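Local atomic coordinates of hypoxic response protein 1 (Mycobacterium tuberculosis, PDB entry 1Y5H), a protein that is of unknown biochemical function but forms a homodimer built on paired CBS domains, probably binds zinc and does not seem to bind AMP. Residues A16-V21 and H114-I119; D49-M54 and R107-S112. One frame throughout, in Å; residues are numbered along the deposited sequence.

Contact 1. Residues A16-V21 and H114-I119; sequences AGVTCV and HRLVGI
Val18 has CG1 anti to its carbonyl carbon, which leaves CG2 in the crowded position between backbone N and carbonyl carbon (chi1 -63°) and aims that methyl at strand 115-119. The Val18 and Ile119 side chains cross at about a right angle, with Val18 CG2 3.8 Å from Ile119 CG1, and Val18 CG2 also lies 4.0 Å from Gly118 CA. Leu116 holds CG anti to its backbone N (chi1 178°), carrying CD2 out to Cys20. There the methyl straddles the CB-SG bond: Leu116 CD2 is 3.6 Å from Cys20 CB and equally near Cys20 SG. The sulfur, anti to its own backbone N, is tied to Cys45 by a disulfide, which restrains the atom that Leu116 meets. Backbone evidence comes from Ala16, which forms an antiparallel non-hydrogen-bonded pair with Gly118, their CA atoms 4.2 Å apart. A CA-H...O contact accompanies it, from Ala16 CA to Val117 O at 3.6 Å. Strand 15-16 thus edges the sheet of the second CBS sequence repeat, while Val21 bonds to strand 41-45 of the first. This crossing of one repeat's N-terminal strand to its partner's sheet is characteristic of the tandem CBS-pair fold.

Contact 2. Residues D49-M54 and R107-S112; sequences DRLHGM and RVPVIS
The puckered pyrrolidine ring of Pro109 carries the contact. Over one face, at the CG end, Met54, built as selenomethionine, brings SE to 3.2 Å from Pro109 CG, the two side chains meeting tightly, tip to tip, and Met54 CG follows at 3.6 Å from the same ring atom; Ile119 lies over this face too, nearer CA. Leu51 comes to the CB edge roughly at right angles, with Leu51 CD2 3.8 Å from Pro109 CB. The flat group, the imidazole of His52, stays away from 107-112; His52 ND1 donates to Arg50 O over 3.2 Å, bent to 140° at the hydrogen, from above the carbonyl plane and with the oxygen 26° out of the ring plane, tying the ring to the loop just before its own strand.

Torsions explain the fit. Met54 bends at both chi2 and chi3, folding CE over to the aliphatic part of Arg107, with Met54 CE 4.1 Å from Arg107 CG. Leu51, with CG anti to N, crosses Ile111 obliquely, with Leu51 CB 3.7 Å from Ile111 CD1.

Segments 51-54 and 107-112 run antiparallel at 171°, but their axes stay 8.4 Å apart because they lie in two different sheets that face each other through their side chains. Strand 51-54 borders strand 41-45, where His52 and Gly53 form a classic beta bulge opposite Ile44; strand 107-112 lies beside strand 115-121, and its Val108 turns to helix 93-103.

Contacts 1 and 2 have centres about 6 Å apart and both reach one sheet, in which strands 107-112 and 115-121 are neighbours, while strand 51-56 belongs to the other. Val110 joins them by two probable backbone hydrogen bonds: Gly118 O to Val110 N is 2.8 Å, and Val117 N to Val110 O is 2.9 Å. Pro109 is common ground, since Ile119 CD1 packs 3.5 Å from Pro109 CA and Leu116 also touches the proline. A backbone hydrogen bond between Leu116 and Asp49 links the contacts directly; each pairs the first CBS sequence range with the second. As for zinc ligands assigned by similarity, the Pro109 side chain is about 8 Å from that of His103, and the side chain of Ala16 about 12 Å from that of His128.

Contact 1. Residues A16-V21 and H114-I119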
loop_
_atom_site.group_PDB
_atom_site.type_symbol
_atom_site.label_atom_id
_atom_site.label_comp_id
_atom_site.label_asym_id
_atom_site.label_seq_id
_atom_site.Cartn_x
_atom_site.Cartn_y
_atom_site.Cartn_z
ATOM N N ALA A 16 -18.880 6.440 -11.356
ATOM C CA ALA A 16 -18.911 7.774 -11.925
ATOM C C ALA A 16 -19.023 8.871 -10.875
ATOM O O ALA A 16 -19.500 8.640 -9.766
ATOM C CB ALA A 16 -20.067 7.876 -12.907
ATOM N N GLY A 17 -18.570 10.064 -11.239
ATOM C CA GLY A 17 -18.653 11.201 -10.342
ATOM C C GLY A 17 -17.616 11.277 -9.236
ATOM O O GLY A 17 -17.817 11.990 -8.252
ATOM N N VAL A 18 -16.520 10.541 -9.376
ATOM C CA VAL A 18 -15.468 10.571 -8.367
ATOM C C VAL A 18 -14.674 11.856 -8.569
ATOM O O VAL A 18 -14.513 12.316 -9.697
ATOM C CB VAL A 18 -14.528 9.349 -8.491
ATOM C CG1 VAL A 18 -15.313 8.061 -8.234
ATOM C CG2 VAL A 18 -13.890 9.315 -9.871
ATOM N N THR A 19 -14.197 12.440 -7.474
ATOM C CA THR A 19 -13.437 13.681 -7.542
ATOM C C THR A 19 -11.976 13.431 -7.869
ATOM O O THR A 19 -11.352 12.524 -7.322
ATOM C CB THR A 19 -13.504 14.446 -6.209
ATOM O OG1 THR A 19 -14.868 14.758 -5.904
ATOM C CG2 THR A 19 -12.702 15.739 -6.294
ATOM N N CYS A 20 -11.436 14.237 -8.772
ATOM C CA CYS A 20 -10.039 14.111 -9.139
ATOM C C CYS A 20 -9.266 15.082 -8.249
ATOM O O CYS A 20 -9.627 16.261 -8.131
ATOM C CB CYS A 20 -9.848 14.456 -10.617
ATOM S SG CYS A 20 -8.310 13.780 -11.320
ATOM N N VAL A 21 -8.220 14.579 -7.605
ATOM C CA VAL A 21 -7.403 15.398 -6.721
ATOM C C VAL A 21 -6.510 16.302 -7.556
ATOM O O VAL A 21 -5.950 15.871 -8.554
ATOM C CB VAL A 21 -6.544 14.507 -5.809
ATOM C CG1 VAL A 21 -5.650 15.362 -4.927
ATOM C CG2 VAL A 21 -7.454 13.628 -4.959
ATOM N N HIS A 114 -10.844 13.658 -22.940
ATOM C CA HIS A 114 -9.689 14.091 -22.155
ATOM C C HIS A 114 -10.000 14.364 -20.683
ATOM O O HIS A 114 -9.113 14.768 -19.926
ATOM C CB HIS A 114 -9.066 15.347 -22.773
ATOM C CG HIS A 114 -8.652 15.179 -24.202
ATOM N ND1 HIS A 114 -7.675 14.290 -24.596
ATOM C CD2 HIS A 114 -9.083 15.790 -25.331
ATOM C CE1 HIS A 114 -7.521 14.360 -25.907
ATOM N NE2 HIS A 114 -8.364 15.263 -26.377
ATOM N N ARG A 115 -11.245 14.143 -20.273
ATOM C CA ARG A 115 -11.629 14.388 -18.888
ATOM C C ARG A 115 -11.965 13.112 -18.122
ATOM O O ARG A 115 -12.543 12.173 -18.671
ATOM C CB ARG A 115 -12.814 15.347 -18.840
ATOM N N LEU A 116 -11.593 13.087 -16.845
ATOM C CA LEU A 116 -11.873 11.940 -15.990
ATOM C C LEU A 116 -13.378 11.872 -15.768
ATOM O O LEU A 116 -13.987 12.859 -15.350
ATOM C CB LEU A 116 -11.169 12.103 -14.639
ATOM C CG LEU A 116 -11.406 10.988 -13.616
ATOM C CD1 LEU A 116 -10.649 9.734 -14.035
ATOM C CD2 LEU A 116 -10.931 11.445 -12.246
ATOM N N VAL A 117 -13.979 10.722 -16.059
ATOM C CA VAL A 117 -15.414 10.554 -15.868
ATOM C C VAL A 117 -15.726 9.489 -14.826
ATOM O O VAL A 117 -16.863 9.361 -14.375
ATOM C CB VAL A 117 -16.131 10.205 -17.192
ATOM C CG1 VAL A 117 -16.013 11.373 -18.152
ATOM C CG2 VAL A 117 -15.536 8.944 -17.808
ATOM N N GLY A 118 -14.712 8.725 -14.431
ATOM C CA GLY A 118 -14.938 7.705 -13.429
ATOM C C GLY A 118 -13.720 6.837 -13.196
ATOM O O GLY A 118 -12.673 7.050 -13.807
ATOM N N ILE A 119 -13.864 5.873 -12.296
ATOM C CA ILE A 119 -12.797 4.934 -11.960
ATOM C C ILE A 119 -13.394 3.532 -11.994
ATOM O O ILE A 119 -14.489 3.309 -11.477
ATOM C CB ILE A 119 -12.244 5.184 -10.529
ATOM C CG1 ILE A 119 -11.424 6.478 -10.482
ATOM C CG2 ILE A 119 -11.411 3.983 -10.075
ATOM C CD1 ILE A 119 -10.072 6.409 -11.191
#

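Contact 2. Residues D49-M54 and R107-S112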
loop_
_atom_site.group_PDB
_atom_site.type_symbol
_atom_site.label_atom_id
_atom_site.label_comp_id
_atom_site.label_asym_id
_atom_site.label_seq_id
_atom_site.Cartn_x
_atom_site.Cartn_y
_atom_site.Cartn_z
ATOM N N ASP A 49 -10.486 18.824 -15.099
ATOM C CA ASP A 49 -10.507 17.374 -14.922
ATOM C C ASP A 49 -9.606 16.621 -15.902
ATOM O O ASP A 49 -9.900 15.484 -16.275
ATOM C CB ASP A 49 -11.941 16.856 -15.029
ATOM N N ARG A 50 -8.515 17.256 -16.318
ATOM C CA ARG A 50 -7.566 16.632 -17.236
ATOM C C ARG A 50 -6.647 15.700 -16.440
ATOM O O ARG A 50 -5.887 16.153 -15.587
ATOM C CB ARG A 50 -6.744 17.700 -17.936
ATOM N N LEU A 51 -6.712 14.404 -16.734
ATOM C CA LEU A 51 -5.910 13.402 -16.029
ATOM C C LEU A 51 -4.398 13.499 -16.211
ATOM O O LEU A 51 -3.893 13.481 -17.333
ATOM C CB LEU A 51 -6.358 11.997 -16.438
ATOM C CG LEU A 51 -5.618 10.852 -15.743
ATOM C CD1 LEU A 51 -6.016 10.805 -14.278
ATOM C CD2 LEU A 51 -5.964 9.537 -16.420
ATOM N N HIS A 52 -3.677 13.572 -15.095
ATOM C CA HIS A 52 -2.217 13.649 -15.113
ATOM C C HIS A 52 -1.580 12.328 -14.704
ATOM O O HIS A 52 -0.446 12.030 -15.082
ATOM C CB HIS A 52 -1.738 14.758 -14.175
ATOM C CG HIS A 52 -1.711 16.111 -14.812
ATOM N ND1 HIS A 52 -2.721 16.570 -15.627
ATOM C CD2 HIS A 52 -0.800 17.111 -14.739
ATOM C CE1 HIS A 52 -2.435 17.795 -16.031
ATOM N NE2 HIS A 52 -1.276 18.147 -15.507
ATOM N N GLY A 53 -2.312 11.538 -13.927
ATOM C CA GLY A 53 -1.802 10.249 -13.492
ATOM C C GLY A 53 -2.526 9.737 -12.265
ATOM O O GLY A 53 -3.523 10.318 -11.845
HETATM N N MSE A 54 -2.042 8.626 -11.716
HETATM C CA MSE A 54 -2.611 8.026 -10.514
HETATM C C MSE A 54 -1.555 8.091 -9.418
HETATM O O MSE A 54 -0.360 7.914 -9.680
HETATM C CB MSE A 54 -2.983 6.558 -10.746
HETATM C CG MSE A 54 -4.164 6.305 -11.677
HETATM SE SE MSE A 54 -5.877 6.834 -10.958
HETATM C CE MSE A 54 -6.062 5.550 -9.542
ATOM N N ARG A 107 -7.209 -0.754 -10.126
ATOM C CA ARG A 107 -8.192 0.214 -10.582
ATOM C C ARG A 107 -7.589 1.112 -11.647
ATOM O O ARG A 107 -6.388 1.396 -11.637
ATOM C CB ARG A 107 -8.740 1.040 -9.416
ATOM C CG ARG A 107 -7.752 1.955 -8.729
ATOM C CD ARG A 107 -8.472 2.744 -7.640
ATOM N NE ARG A 107 -9.074 1.853 -6.653
ATOM C CZ ARG A 107 -10.178 2.123 -5.963
ATOM N NH1 ARG A 107 -10.822 3.267 -6.142
ATOM N NH2 ARG A 107 -10.648 1.238 -5.096
ATOM N N VAL A 108 -8.437 1.556 -12.564
ATOM C CA VAL A 108 -8.004 2.383 -13.678
ATOM C C VAL A 108 -8.954 3.546 -13.917
ATOM O O VAL A 108 -10.164 3.407 -13.759
ATOM C CB VAL A 108 -7.941 1.525 -14.962
ATOM C CG1 VAL A 108 -7.626 2.382 -16.168
ATOM C CG2 VAL A 108 -6.900 0.428 -14.790
ATOM N N PRO A 109 -8.410 4.712 -14.293
ATOM C CA PRO A 109 -9.242 5.891 -14.557
ATOM C C PRO A 109 -9.927 5.732 -15.909
ATOM O O PRO A 109 -9.382 5.113 -16.821
ATOM C CB PRO A 109 -8.237 7.048 -14.588
ATOM C CG PRO A 109 -6.987 6.502 -13.976
ATOM C CD PRO A 109 -6.981 5.051 -14.346
ATOM N N VAL A 110 -11.129 6.282 -16.030
ATOM C CA VAL A 110 -11.863 6.230 -17.288
ATOM C C VAL A 110 -11.909 7.655 -17.830
ATOM O O VAL A 110 -12.268 8.593 -17.108
ATOM C CB VAL A 110 -13.288 5.690 -17.077
ATOM C CG1 VAL A 110 -14.019 5.613 -18.407
ATOM C CG2 VAL A 110 -13.221 4.319 -16.430
ATOM N N ILE A 111 -11.526 7.814 -19.094
ATOM C CA ILE A 111 -11.480 9.121 -19.737
ATOM C C ILE A 111 -12.481 9.262 -20.875
ATOM O O ILE A 111 -12.782 8.299 -21.580
ATOM C CB ILE A 111 -10.060 9.395 -20.305
ATOM C CG1 ILE A 111 -9.024 9.340 -19.178
ATOM C CG2 ILE A 111 -10.017 10.745 -21.002
ATOM C CD1 ILE A 111 -9.238 10.369 -18.094
ATOM N N SER A 112 -12.989 10.477 -21.038
ATOM C CA SER A 112 -13.935 10.791 -22.099
ATOM C C SER A 112 -13.703 12.252 -22.444
ATOM O O SER A 112 -13.927 13.133 -21.614
ATOM C CB SER A 112 -15.373 10.586 -21.624
ATOM O OG SER A 112 -16.289 10.766 -22.691
#